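Local coordinates for protein 433aa long hypothetical phosphoribosylglycinamide formyl transferase (Pyrococcus horikoshii, PDB 2DWC) that belongs to the ATP-grasp superfamily of nucleotide-binding proteins and holds adenosine-5'-diphosphate in a pocket in this structure, at residues D96-F101 against R113-A118; T299-L304 against G384-I389; H346-K351 against V373-K378. All blocks are in the same frame, centred on the assembly; numbering follows the deposited sequence.

How the contacts relate
Contact 1 comes first along the chain and lies in the N-terminal preATP-grasp region, where helices 95-103 and 112-118 pack together. Its centre is about 26 Å from that of contact 2 and about 30 Å from that of contact 3, and it touches neither. Contacts 2 and 3 are close neighbours, with centres about 7 Å apart, and both involve the mixed sheet containing strands 343-349, 386-393 and 371-375. Contact 3 is formed by residues lying between the two segments of contact 2. Strand 386-393 runs between the two strands of contact 3, while in contact 2 its first residues meet segment 299-304, joining the sheet to the ATP-grasp region. One sulfate ion touches contacts 2 and 3.

Contact 1 (D96-F101 against R113-A118); sequences DALFEF and RATWIA
Phe99 has CG anti to its carbonyl carbon (chi1 -76°), whereas Trp116 has CG anti to its backbone N (chi1 170°), and these two torsions bring the rings together between helices 95-103 and 112-118. The phenyl edge points at the face of the indole five-membered ring in a T-shaped stack, with centroids 5.4 Å apart and planes at 76°. CE1 of Phe99 lies 3.8 Å from CG of Trp116, close to the phenyl plane. The end of the same ring also rests on the start of the indole side chain, with CZ of Phe99 3.7 Å from CB of Trp116. At its other meta carbon the phenyl reaches backbone: CE2 of Phe99 is 3.7 Å from N of Arg113, and CB of Arg113 lies alongside before its extended chain leads off. The two helices run nearly antiparallel, with axes 9.7 Å apart at closest approach. They belong to the Rossmann-like preATP-grasp region, whose four-stranded parallel sheet ends in strand 85-88 just before helix 95-103. Helix 71-81 packs against that helix too, taking Ala97 and Phe101 on Leu74. A second, smaller apolar touch lies deeper: CD1 of Leu98 meets CG2 of Thr115 at 4.1 Å, the two side chains crossing at about a right angle. The methyl of Thr115 thus serves the helix pair, while its hydroxyl OG1 is hydrogen-bonded to Arg295. Trp116 has a further partner in Arg123, which makes a cation-pi contact with the indole.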
ATOM      1  N   ASP B  96      -7.546  27.639 -16.916  1.00 18.81           N
ATOM      2  CA  ASP B  96      -7.192  27.820 -18.322  1.00 20.71           C
ATOM      3  C   ASP B  96      -6.058  26.845 -18.699  1.00 23.60           C
ATOM      4  O   ASP B  96      -6.000  26.336 -19.803  1.00 20.08           O
ATOM      5  CB  ASP B  96      -6.677  29.249 -18.591  1.00 23.93           C
ATOM      6  CG  ASP B  96      -7.800  30.281 -18.666  1.00 36.50           C
ATOM      7  OD1 ASP B  96      -8.981  29.890 -18.635  1.00 28.58           O
ATOM      8  OD2 ASP B  96      -7.494  31.485 -18.748  1.00 33.78           O
ATOM      9  N   ALA B  97      -5.123  26.623 -17.785  1.00 18.94           N
ATOM     10  CA  ALA B  97      -4.024  25.723 -18.110  1.00 15.57           C
ATOM     11  C   ALA B  97      -4.547  24.335 -18.440  1.00 17.45           C
ATOM     12  O   ALA B  97      -4.110  23.711 -19.407  1.00 17.81           O
ATOM     13  CB  ALA B  97      -3.010  25.624 -16.915  1.00 16.16           C
ATOM     14  N   LEU B  98      -5.438  23.826 -17.589  1.00 18.94           N
ATOM     15  CA  LEU B  98      -5.994  22.489 -17.828  1.00 16.82           C
ATOM     16  C   LEU B  98      -6.659  22.412 -19.211  1.00 16.44           C
ATOM     17  O   LEU B  98      -6.473  21.432 -19.943  1.00 16.33           O
ATOM     18  CB  LEU B  98      -6.986  22.111 -16.701  1.00 17.81           C
ATOM     19  CG  LEU B  98      -6.410  22.044 -15.281  1.00 19.82           C
ATOM     20  CD1 LEU B  98      -7.544  21.600 -14.289  1.00 22.79           C
ATOM     21  CD2 LEU B  98      -5.225  21.062 -15.230  1.00 16.98           C
ATOM     22  N   PHE B  99      -7.412  23.439 -19.600  1.00 16.87           N
ATOM     23  CA  PHE B  99      -8.071  23.368 -20.907  1.00 17.23           C
ATOM     24  C   PHE B  99      -7.031  23.414 -22.007  1.00 17.04           C
ATOM     25  O   PHE B  99      -7.190  22.749 -23.024  1.00 18.51           O
ATOM     26  CB  PHE B  99      -9.053  24.548 -21.126  1.00 16.92           C
ATOM     27  CG  PHE B  99     -10.369  24.410 -20.369  1.00 19.17           C
ATOM     28  CD1 PHE B  99     -10.624  25.153 -19.226  1.00 20.38           C
ATOM     29  CD2 PHE B  99     -11.357  23.553 -20.847  1.00 23.78           C
ATOM     30  CE1 PHE B  99     -11.840  25.061 -18.570  1.00 23.83           C
ATOM     31  CE2 PHE B  99     -12.599  23.447 -20.191  1.00 20.49           C
ATOM     32  CZ  PHE B  99     -12.836  24.196 -19.067  1.00 20.21           C
ATOM     33  N   GLU B 100      -5.955  24.192 -21.800  1.00 17.78           N
ATOM     34  CA  GLU B 100      -4.929  24.282 -22.846  1.00 18.59           C
ATOM     35  C   GLU B 100      -4.163  22.955 -23.012  1.00 16.19           C
ATOM     36  O   GLU B 100      -3.843  22.551 -24.132  1.00 17.77           O
ATOM     37  CB  GLU B 100      -3.955  25.400 -22.517  1.00 16.19           C
ATOM     38  CG  GLU B 100      -4.590  26.774 -22.711  1.00 19.13           C
ATOM     39  CD  GLU B 100      -3.668  27.922 -22.416  1.00 30.21           C
ATOM     40  OE1 GLU B 100      -2.426  27.710 -22.339  1.00 27.15           O
ATOM     41  OE2 GLU B 100      -4.207  29.047 -22.267  1.00 26.92           O
ATOM     42  N   PHE B 101      -3.863  22.285 -21.889  1.00 17.10           N
ATOM     43  CA  PHE B 101      -3.154  21.001 -21.970  1.00 14.94           C
ATOM     44  C   PHE B 101      -3.967  20.031 -22.829  1.00 14.90           C
ATOM     45  O   PHE B 101      -3.439  19.307 -23.685  1.00 16.91           O
ATOM     46  CB  PHE B 101      -2.953  20.335 -20.587  1.00 17.06           C
ATOM     47  CG  PHE B 101      -2.193  21.186 -19.576  1.00 14.90           C
ATOM     48  CD1 PHE B 101      -1.226  22.103 -20.010  1.00 20.26           C
ATOM     49  CD2 PHE B 101      -2.455  21.066 -18.205  1.00 15.00           C
ATOM     50  CE1 PHE B 101      -0.518  22.923 -19.057  1.00 17.02           C
ATOM     51  CE2 PHE B 101      -1.756  21.877 -17.235  1.00 17.76           C
ATOM     52  CZ  PHE B 101      -0.784  22.814 -17.693  1.00 14.92           C
ATOM     53  N   ARG B 113     -13.082  20.244 -18.317  1.00 18.55           N
ATOM     54  CA  ARG B 113     -14.375  20.849 -18.020  1.00 20.05           C
ATOM     55  C   ARG B 113     -14.953  20.427 -16.670  1.00 21.39           C
ATOM     56  O   ARG B 113     -15.552  21.240 -15.953  1.00 20.71           O
ATOM     57  CB  ARG B 113     -15.345  20.522 -19.168  1.00 20.39           C
ATOM     58  CG  ARG B 113     -16.736  21.173 -18.965  1.00 28.24           C
ATOM     59  CD  ARG B 113     -17.436  21.414 -20.295  1.00 43.74           C
ATOM     60  NE  ARG B 113     -18.530  22.392 -20.168  1.00 55.11           N
ATOM     61  CZ  ARG B 113     -19.746  22.101 -19.708  1.00 54.67           C
ATOM     62  NH1 ARG B 113     -20.031  20.858 -19.346  1.00 57.21           N
ATOM     63  NH2 ARG B 113     -20.667  23.053 -19.574  1.00 50.00           N
ATOM     64  N   ALA B 114     -14.737  19.165 -16.281  1.00 21.37           N
ATOM     65  CA  ALA B 114     -15.277  18.702 -14.998  1.00 24.86           C
ATOM     66  C   ALA B 114     -14.751  19.482 -13.820  1.00 26.45           C
ATOM     67  O   ALA B 114     -15.495  19.779 -12.899  1.00 21.23           O
ATOM     68  CB  ALA B 114     -15.006  17.176 -14.793  1.00 21.72           C
ATOM     69  N   THR B 115     -13.465  19.822 -13.831  1.00 18.69           N
ATOM     70  CA  THR B 115     -12.907  20.585 -12.722  1.00 19.56           C
ATOM     71  C   THR B 115     -13.453  21.999 -12.750  1.00 22.25           C
ATOM     72  O   THR B 115     -13.801  22.567 -11.703  1.00 25.64           O
ATOM     73  CB  THR B 115     -11.373  20.573 -12.790  1.00 23.40           C
ATOM     74  OG1 THR B 115     -10.943  19.238 -12.510  1.00 25.09           O
ATOM     75  CG2 THR B 115     -10.739  21.525 -11.754  1.00 26.55           C
ATOM     76  N   TRP B 116     -13.602  22.540 -13.945  1.00 20.56           N
ATOM     77  CA  TRP B 116     -14.116  23.905 -14.077  1.00 19.74           C
ATOM     78  C   TRP B 116     -15.590  23.969 -13.637  1.00 26.64           C
ATOM     79  O   TRP B 116     -16.005  24.947 -13.020  1.00 25.62           O
ATOM     80  CB  TRP B 116     -13.920  24.341 -15.534  1.00 23.94           C
ATOM     81  CG  TRP B 116     -14.581  25.607 -15.928  1.00 27.41           C
ATOM     82  CD1 TRP B 116     -14.067  26.876 -15.833  1.00 28.28           C
ATOM     83  CD2 TRP B 116     -15.843  25.724 -16.584  1.00 24.56           C
ATOM     84  NE1 TRP B 116     -14.945  27.783 -16.403  1.00 28.66           N
ATOM     85  CE2 TRP B 116     -16.040  27.098 -16.874  1.00 30.59           C
ATOM     86  CE3 TRP B 116     -16.826  24.797 -16.967  1.00 32.79           C
ATOM     87  CZ2 TRP B 116     -17.182  27.564 -17.530  1.00 36.03           C
ATOM     88  CZ3 TRP B 116     -17.968  25.269 -17.624  1.00 35.12           C
ATOM     89  CH2 TRP B 116     -18.129  26.633 -17.894  1.00 33.18           C
ATOM     90  N   ILE B 117     -16.370  22.927 -13.918  1.00 23.64           N
ATOM     91  CA  ILE B 117     -17.759  22.910 -13.489  1.00 22.00           C
ATOM     92  C   ILE B 117     -17.872  22.761 -11.986  1.00 28.88           C
ATOM     93  O   ILE B 117     -18.515  23.570 -11.331  1.00 29.18           O
ATOM     94  CB  ILE B 117     -18.542  21.758 -14.119  1.00 20.32           C
ATOM     95  CG1 ILE B 117     -18.803  22.057 -15.584  1.00 28.40           C
ATOM     96  CG2 ILE B 117     -19.862  21.514 -13.346  1.00 30.18           C
ATOM     97  CD1 ILE B 117     -19.564  20.952 -16.295  1.00 36.82           C
ATOM     98  N   ALA B 118     -17.184  21.762 -11.433  1.00 25.51           N
ATOM     99  CA  ALA B 118     -17.288  21.475 -10.011  1.00 28.63           C
ATOM    100  C   ALA B 118     -16.810  22.560  -9.081  1.00 30.32           C
ATOM    101  O   ALA B 118     -17.183  22.589  -7.901  1.00 34.15           O
ATOM    102  CB  ALA B 118     -16.552  20.138  -9.687  1.00 26.78           C
TER

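Contact 2 (T299-L304 against G384-I389); sequences TGMVTL and GRRLGI. With SO4 (sulfate ion), chain F.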
ATOM      1  N   THR B 299     -13.099  11.412   2.130  1.00 20.13           N
ATOM      2  CA  THR B 299     -13.944  10.433   2.826  1.00 19.19           C
ATOM      3  C   THR B 299     -13.652   9.040   2.301  1.00 19.01           C
ATOM      4  O   THR B 299     -13.803   8.052   3.023  1.00 22.55           O
ATOM      5  CB  THR B 299     -15.425  10.761   2.613  1.00 24.14           C
ATOM      6  OG1 THR B 299     -15.715  10.699   1.213  1.00 22.47           O
ATOM      7  CG2 THR B 299     -15.726  12.197   3.155  1.00 24.76           C
ATOM      8  N   GLY B 300     -13.192   8.987   1.056  1.00 19.49           N
ATOM      9  CA  GLY B 300     -12.852   7.722   0.420  1.00 18.71           C
ATOM     10  C   GLY B 300     -11.602   7.056   0.960  1.00 15.74           C
ATOM     11  O   GLY B 300     -11.294   5.951   0.545  1.00 17.10           O
ATOM     12  N   MET B 301     -10.880   7.695   1.885  1.00 15.93           N
ATOM     13  CA  MET B 301      -9.694   7.028   2.445  1.00 15.94           C
ATOM     14  C   MET B 301     -10.085   5.748   3.158  1.00 18.79           C
ATOM     15  O   MET B 301      -9.271   4.866   3.329  1.00 16.61           O
ATOM     16  CB  MET B 301      -8.893   7.955   3.380  1.00 19.19           C
ATOM     17  CG  MET B 301      -7.974   8.920   2.577  1.00 20.20           C
ATOM     18  SD  MET B 301      -6.891   9.860   3.705  1.00 26.27           S
ATOM     19  CE  MET B 301      -7.950  11.215   4.190  1.00 27.20           C
ATOM     20  N   VAL B 302     -11.347   5.628   3.558  1.00 16.61           N
ATOM     21  CA  VAL B 302     -11.762   4.358   4.184  1.00 16.05           C
ATOM     22  C   VAL B 302     -11.476   3.147   3.267  1.00 15.50           C
ATOM     23  O   VAL B 302     -11.180   2.037   3.748  1.00 15.99           O
ATOM     24  CB  VAL B 302     -13.258   4.409   4.551  1.00 18.05           C
ATOM     25  CG1 VAL B 302     -14.131   4.542   3.304  1.00 20.28           C
ATOM     26  CG2 VAL B 302     -13.631   3.115   5.328  1.00 17.14           C
ATOM     27  N   THR B 303     -11.495   3.359   1.943  1.00 19.10           N
ATOM     28  CA  THR B 303     -11.249   2.257   1.016  1.00 18.82           C
ATOM     29  C   THR B 303      -9.818   1.694   1.055  1.00 15.07           C
ATOM     30  O   THR B 303      -9.545   0.633   0.492  1.00 18.10           O
ATOM     31  CB  THR B 303     -11.640   2.608  -0.431  1.00 19.14           C
ATOM     32  OG1 THR B 303     -10.814   3.677  -0.907  1.00 17.85           O
ATOM     33  CG2 THR B 303     -13.140   3.012  -0.484  1.00 18.97           C
ATOM     34  N   LEU B 304      -8.924   2.389   1.772  1.00 16.10           N
ATOM     35  CA  LEU B 304      -7.570   1.872   1.996  1.00 15.64           C
ATOM     36  C   LEU B 304      -7.731   0.595   2.839  1.00 19.25           C
ATOM     37  O   LEU B 304      -6.861  -0.275   2.846  1.00 21.07           O
ATOM     38  CB  LEU B 304      -6.775   2.893   2.812  1.00 16.77           C
ATOM     39  CG  LEU B 304      -6.443   4.132   1.981  1.00 18.10           C
ATOM     40  CD1 LEU B 304      -5.749   5.180   2.897  1.00 20.99           C
ATOM     41  CD2 LEU B 304      -5.492   3.741   0.818  1.00 16.91           C
ATOM     42  N   GLY B 384      -5.661  22.937  12.564  1.00 31.79           N
ATOM     43  CA  GLY B 384      -6.671  22.371  11.696  1.00 32.90           C
ATOM     44  C   GLY B 384      -6.097  21.521  10.562  1.00 37.82           C
ATOM     45  O   GLY B 384      -6.853  20.898   9.835  1.00 35.10           O
ATOM     46  N   ARG B 385      -4.778  21.494  10.382  1.00 34.71           N
ATOM     47  CA  ARG B 385      -4.235  20.691   9.267  1.00 35.79           C
ATOM     48  C   ARG B 385      -4.382  19.190   9.548  1.00 27.97           C
ATOM     49  O   ARG B 385      -4.099  18.742  10.645  1.00 23.74           O
ATOM     50  CB  ARG B 385      -2.746  21.006   9.038  1.00 29.27           C
ATOM     51  CG  ARG B 385      -2.177  20.450   7.705  1.00 28.08           C
ATOM     52  CD  ARG B 385      -0.711  20.841   7.453  1.00 23.89           C
ATOM     53  NE  ARG B 385      -0.559  20.987   5.994  1.00 31.41           N
ATOM     54  CZ  ARG B 385       0.546  21.393   5.384  1.00 32.55           C
ATOM     55  NH1 ARG B 385       1.631  21.696   6.094  1.00 35.17           N
ATOM     56  NH2 ARG B 385       0.553  21.518   4.059  1.00 32.28           N
ATOM     57  N   ARG B 386      -4.810  18.412   8.553  1.00 26.56           N
ATOM     58  CA  ARG B 386      -4.932  16.974   8.763  1.00 22.82           C
ATOM     59  C   ARG B 386      -3.535  16.380   8.579  1.00 18.72           C
ATOM     60  O   ARG B 386      -2.948  16.504   7.490  1.00 19.37           O
ATOM     61  CB  ARG B 386      -5.838  16.365   7.708  1.00 21.83           C
ATOM     62  CG  ARG B 386      -6.261  14.974   8.052  1.00 29.23           C
ATOM     63  CD  ARG B 386      -7.225  14.489   6.958  1.00 39.86           C
ATOM     64  NE  ARG B 386      -8.464  15.268   6.986  1.00 40.59           N
ATOM     65  CZ  ARG B 386      -9.149  15.637   5.904  1.00 49.82           C
ATOM     66  NH1 ARG B 386      -8.721  15.310   4.693  1.00 43.34           N
ATOM     67  NH2 ARG B 386     -10.275  16.329   6.040  1.00 52.05           N
ATOM     68  N   LEU B 387      -3.028  15.733   9.623  1.00 16.78           N
ATOM     69  CA  LEU B 387      -1.684  15.140   9.593  1.00 14.82           C
ATOM     70  C   LEU B 387      -1.683  13.636   9.415  1.00 14.55           C
ATOM     71  O   LEU B 387      -0.621  13.035   9.132  1.00 15.38           O
ATOM     72  CB  LEU B 387      -0.927  15.505  10.882  1.00 17.81           C
ATOM     73  CG  LEU B 387      -0.718  17.012  11.042  1.00 22.60           C
ATOM     74  CD1 LEU B 387       0.234  17.244  12.256  1.00 27.21           C
ATOM     75  CD2 LEU B 387      -0.114  17.601   9.737  1.00 17.76           C
ATOM     76  N   GLY B 388      -2.849  12.997   9.575  1.00 17.80           N
ATOM     77  CA  GLY B 388      -2.878  11.547   9.385  1.00 18.96           C
ATOM     78  C   GLY B 388      -4.278  11.017   9.582  1.00 18.40           C
ATOM     79  O   GLY B 388      -5.220  11.811   9.702  1.00 17.84           O
ATOM     80  N   ILE B 389      -4.429   9.697   9.586  1.00 16.84           N
ATOM     81  CA  ILE B 389      -5.745   9.102   9.849  1.00 16.91           C
ATOM     82  C   ILE B 389      -5.585   7.797  10.610  1.00 18.52           C
ATOM     83  O   ILE B 389      -4.568   7.114  10.487  1.00 17.49           O
ATOM     84  CB  ILE B 389      -6.552   8.687   8.564  1.00 17.62           C
ATOM     85  CG1 ILE B 389      -5.647   7.865   7.613  1.00 19.65           C
ATOM     86  CG2 ILE B 389      -7.201   9.900   7.926  1.00 24.28           C
ATOM     87  CD1 ILE B 389      -6.450   7.069   6.592  1.00 27.86           C
TER
HETATM   88  S   SO4 F 601      -2.973  20.975   3.229  1.00 39.75           S
HETATM   89  O1  SO4 F 601      -3.395  22.203   3.980  1.00 59.54           O
HETATM   90  O2  SO4 F 601      -4.115  20.527   2.364  1.00 47.80           O
HETATM   91  O3  SO4 F 601      -1.779  21.301   2.380  1.00 44.14           O
HETATM   92  O4  SO4 F 601      -2.607  19.903   4.211  1.00 37.08           O
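This is an apolar contact between a 3-10 turn of the ATP-grasp region and the start of strand 386-393 in the C-terminal region, and the side chain of Met301 carries most of it. The thioether reaches over to Ile389 and touches it twice: CE of Met301 lies 4.0 Å from CG2 of Ile389, and SD of Met301 lies 4.0 Å from CD1 of Ile389. The bend at the end of the methionine chain (chi3 -84°) also turns CE toward the guanidinium of Arg386, whose NH1 is 4.2 Å away, with the two side chains sliding past each other in opposite directions. Leu304 adds a lighter touch, its CD1 meeting CD1 of Ile389 at 4.2 Å. Strand 386-393 opens with a classic beta bulge, in which Leu387 and Gly388 both face Ile348 of the neighbouring strand 343-349. Arg386 and Ile389 flank this bulge, and both direct their side chains at the 299-304 segment. The polar end of Arg386 is engaged elsewhere, in salt bridges to Asp241 and Asp298, which should fix the rotation of the group that Met301 touches. Within the turn, the carbonyl O of Gly300 accepts two bonds from one residue, from N of Thr303 and from OG1 of Thr303 at 2.7 Å, the latter nearly along the C=O axis. Just ahead of the strand, Arg385 grips the sulfate ion in a two-pronged manner through the guanidinium edge: NE reaches sulfate O4 and NH2 reaches sulfate O3, each at 2.9 Å and each nearly straight, at 165° and 167°.

Contact 3 (H346-K351 against V373-K378); sequences HVIKAK and VRLFGK. With SO4 (sulfate ion), chain F.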
ATOM      1  N   HIS B 346     -10.828   7.902  10.985  1.00 19.57           N
ATOM      2  CA  HIS B 346     -11.041   9.072  11.808  1.00 21.91           C
ATOM      3  C   HIS B 346      -9.776   9.923  11.608  1.00 19.67           C
ATOM      4  O   HIS B 346      -8.652   9.403  11.660  1.00 19.57           O
ATOM      5  CB  HIS B 346     -11.229   8.718  13.286  1.00 22.86           C
ATOM      6  CG  HIS B 346     -11.754   9.868  14.087  1.00 24.31           C
ATOM      7  ND1 HIS B 346     -10.985  10.976  14.390  1.00 26.22           N
ATOM      8  CD2 HIS B 346     -13.002  10.134  14.556  1.00 25.55           C
ATOM      9  CE1 HIS B 346     -11.736  11.876  15.005  1.00 30.31           C
ATOM     10  NE2 HIS B 346     -12.962  11.393  15.115  1.00 30.71           N
ATOM     11  N   VAL B 347      -9.955  11.208  11.330  1.00 20.66           N
ATOM     12  CA  VAL B 347      -8.795  12.074  11.110  1.00 18.39           C
ATOM     13  C   VAL B 347      -7.958  12.317  12.349  1.00 21.27           C
ATOM     14  O   VAL B 347      -8.416  12.141  13.484  1.00 21.41           O
ATOM     15  CB  VAL B 347      -9.246  13.459  10.540  1.00 23.27           C
ATOM     16  CG1 VAL B 347     -10.080  13.233   9.278  1.00 23.11           C
ATOM     17  CG2 VAL B 347     -10.061  14.240  11.595  1.00 25.28           C
ATOM     18  N   ILE B 348      -6.690  12.668  12.101  1.00 20.05           N
ATOM     19  CA  ILE B 348      -5.736  13.038  13.150  1.00 19.40           C
ATOM     20  C   ILE B 348      -5.374  14.452  12.706  1.00 23.95           C
ATOM     21  O   ILE B 348      -4.670  14.653  11.700  1.00 19.40           O
ATOM     22  CB  ILE B 348      -4.501  12.120  13.142  1.00 18.08           C
ATOM     23  CG1 ILE B 348      -4.932  10.669  13.506  1.00 20.01           C
ATOM     24  CG2 ILE B 348      -3.500  12.626  14.161  1.00 20.46           C
ATOM     25  CD1 ILE B 348      -3.810   9.634  13.293  1.00 19.18           C
ATOM     26  N   LYS B 349      -5.905  15.442  13.428  1.00 24.67           N
ATOM     27  CA  LYS B 349      -5.697  16.847  13.042  1.00 30.84           C
ATOM     28  C   LYS B 349      -4.857  17.613  14.028  1.00 28.35           C
ATOM     29  O   LYS B 349      -4.936  17.371  15.226  1.00 26.87           O
ATOM     30  CB  LYS B 349      -7.036  17.578  12.896  1.00 33.62           C
ATOM     31  CG  LYS B 349      -8.042  16.894  11.999  1.00 50.32           C
ATOM     32  CD  LYS B 349      -9.042  17.899  11.431  1.00 51.67           C
ATOM     33  CE  LYS B 349      -9.549  18.852  12.514  1.00 52.24           C
ATOM     34  NZ  LYS B 349     -10.263  20.010  11.896  1.00 58.68           N
ATOM     35  N   ALA B 350      -4.065  18.560  13.521  1.00 25.10           N
ATOM     36  CA  ALA B 350      -3.200  19.332  14.405  1.00 28.85           C
ATOM     37  C   ALA B 350      -4.011  20.396  15.113  1.00 31.64           C
ATOM     38  O   ALA B 350      -4.881  21.023  14.501  1.00 29.97           O
ATOM     39  CB  ALA B 350      -2.065  20.008  13.598  1.00 30.39           C
ATOM     40  N   LYS B 351      -3.685  20.597  16.381  1.00 36.23           N
ATOM     41  CA  LYS B 351      -4.338  21.609  17.203  1.00 47.07           C
ATOM     42  C   LYS B 351      -3.327  22.732  17.424  1.00 49.27           C
ATOM     43  O   LYS B 351      -3.611  23.712  18.109  1.00 50.81           O
ATOM     44  CB  LYS B 351      -4.755  21.020  18.543  1.00 48.07           C
ATOM     45  CG  LYS B 351      -5.985  20.157  18.484  1.00 53.60           C
ATOM     46  CD  LYS B 351      -7.187  20.979  18.049  1.00 59.68           C
ATOM     47  CE  LYS B 351      -8.494  20.285  18.442  1.00 62.06           C
ATOM     48  NZ  LYS B 351      -9.707  21.116  18.158  1.00 65.82           N
ATOM     49  N   VAL B 373      -2.540   3.204  11.743  1.00 16.50           N
ATOM     50  CA  VAL B 373      -2.609   4.616  11.409  1.00 14.35           C
ATOM     51  C   VAL B 373      -1.757   4.883  10.168  1.00 16.27           C
ATOM     52  O   VAL B 373      -0.870   4.085   9.814  1.00 18.72           O
ATOM     53  CB  VAL B 373      -2.052   5.550  12.553  1.00 19.68           C
ATOM     54  CG1 VAL B 373      -2.884   5.362  13.866  1.00 19.80           C
ATOM     55  CG2 VAL B 373      -0.596   5.246  12.782  1.00 20.40           C
ATOM     56  N   ARG B 374      -2.052   5.983   9.499  1.00 15.47           N
ATOM     57  CA  ARG B 374      -1.225   6.438   8.358  1.00 15.92           C
ATOM     58  C   ARG B 374      -0.909   7.877   8.727  1.00 16.91           C
ATOM     59  O   ARG B 374      -1.832   8.652   9.090  1.00 17.43           O
ATOM     60  CB  ARG B 374      -1.960   6.355   7.008  1.00 19.60           C
ATOM     61  CG  ARG B 374      -1.628   5.059   6.250  1.00 25.35           C
ATOM     62  CD  ARG B 374      -2.484   3.894   6.611  1.00 34.93           C
ATOM     63  NE  ARG B 374      -2.023   2.678   5.921  1.00 31.62           N
ATOM     64  CZ  ARG B 374      -1.005   1.918   6.361  1.00 37.11           C
ATOM     65  NH1 ARG B 374      -0.359   2.256   7.485  1.00 34.87           N
ATOM     66  NH2 ARG B 374      -0.601   0.851   5.672  1.00 29.90           N
ATOM     67  N   LEU B 375       0.386   8.234   8.673  1.00 13.13           N
ATOM     68  CA  LEU B 375       0.831   9.578   9.052  1.00 14.37           C
ATOM     69  C   LEU B 375       1.359  10.101   7.718  1.00 14.78           C
ATOM     70  O   LEU B 375       2.229   9.466   7.096  1.00 16.24           O
ATOM     71  CB  LEU B 375       1.925   9.457  10.119  1.00 15.72           C
ATOM     72  CG  LEU B 375       1.416   8.762  11.417  1.00 16.06           C
ATOM     73  CD1 LEU B 375       2.598   8.605  12.427  1.00 17.16           C
ATOM     74  CD2 LEU B 375       0.320   9.662  12.083  1.00 18.61           C
ATOM     75  N   PHE B 376       0.903  11.299   7.352  1.00 13.08           N
ATOM     76  CA  PHE B 376       1.131  11.755   5.988  1.00 12.75           C
ATOM     77  C   PHE B 376       2.467  12.292   5.634  1.00 14.87           C
ATOM     78  O   PHE B 376       2.762  12.416   4.445  1.00 16.22           O
ATOM     79  CB  PHE B 376       0.042  12.776   5.569  1.00 14.35           C
ATOM     80  CG  PHE B 376      -1.393  12.275   5.779  1.00 14.45           C
ATOM     81  CD1 PHE B 376      -1.725  10.930   5.601  1.00 18.89           C
ATOM     82  CD2 PHE B 376      -2.409  13.199   6.093  1.00 16.20           C
ATOM     83  CE1 PHE B 376      -3.062  10.493   5.733  1.00 18.23           C
ATOM     84  CE2 PHE B 376      -3.729  12.768   6.216  1.00 18.16           C
ATOM     85  CZ  PHE B 376      -4.051  11.431   6.039  1.00 17.05           C
ATOM     86  N   GLY B 377       3.292  12.617   6.621  1.00 14.43           N
ATOM     87  CA  GLY B 377       4.597  13.139   6.235  1.00 17.38           C
ATOM     88  C   GLY B 377       4.658  14.632   6.013  1.00 16.58           C
ATOM     89  O   GLY B 377       5.674  15.131   5.517  1.00 15.13           O
ATOM     90  N   LYS B 378       3.607  15.374   6.383  1.00 14.36           N
ATOM     91  CA  LYS B 378       3.624  16.828   6.133  1.00 11.93           C
ATOM     92  C   LYS B 378       4.691  17.428   7.042  1.00 13.13           C
ATOM     93  O   LYS B 378       4.674  17.236   8.228  1.00 15.59           O
ATOM     94  CB  LYS B 378       2.250  17.446   6.418  1.00 13.07           C
ATOM     95  CG  LYS B 378       1.230  16.936   5.406  1.00 14.49           C
ATOM     96  CD  LYS B 378      -0.190  17.469   5.701  1.00 17.13           C
ATOM     97  CE  LYS B 378      -1.142  16.820   4.675  1.00 18.71           C
ATOM     98  NZ  LYS B 378      -2.546  17.398   4.789  1.00 18.50           N
TER
HETATM   99  S   SO4 F 601      -2.973  20.975   3.229  1.00 39.75           S
HETATM  100  O1  SO4 F 601      -3.395  22.203   3.980  1.00 59.54           O
HETATM  101  O2  SO4 F 601      -4.115  20.527   2.364  1.00 47.80           O
HETATM  102  O3  SO4 F 601      -1.779  21.301   2.380  1.00 44.14           O
HETATM  103  O4  SO4 F 601      -2.607  19.903   4.211  1.00 37.08           O
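NZ of Lys378 is held by several groups at once: it lies 2.6 Å from O4 of the sulfate ion, forms a salt bridge to Glu29 and is hydrogen-bonded to the carbonyl O of Arg386. The lysine chain is extended beyond CG, which carries the ammonium out from the loop after strand 371-375 to the ion; the three acceptors, two of them anionic, would be expected to favour its charged form. The contact between the segments themselves is apolar and buried, and it centres on the end of Ile348. CD1 of Ile348 is 4.3 Å from CD2 of Leu375 and 4.4 Å from CG1 of Val373, so one methyl meets two residues that lie on the same side of their strand. The first torsion of Leu375, with CG anti to the carbonyl carbon (chi1 -62°), brings its CD2 methyl nearer to the isoleucine. Strands 343-349 and 371-375 are not direct partners: both pair antiparallel with strand 386-393, which runs between them in the mixed sheet, and the nearest CA atoms, of Ile348 and Leu375, are 8.5 Å apart. Ile348 reaches past this middle strand beside Gly388, which has no side chain to block the way. Ile411 also packs on Ile348 and Val373, and Leu41 of the second subunit packs on Val373 and Leu375, so the dimer interface adjoins this cluster. The far end of the Arg374 side chain leads off from the cluster. Its NH1 donates to the carbonyl O of Val373 at 3.0 Å from above the carbonyl plane, while its NH2 forms a salt bridge to Glu37 of the second subunit. In the other segment, ND1 of His346 donates to the carbonyl O of Val347 at 3.0 Å, on a lone pair.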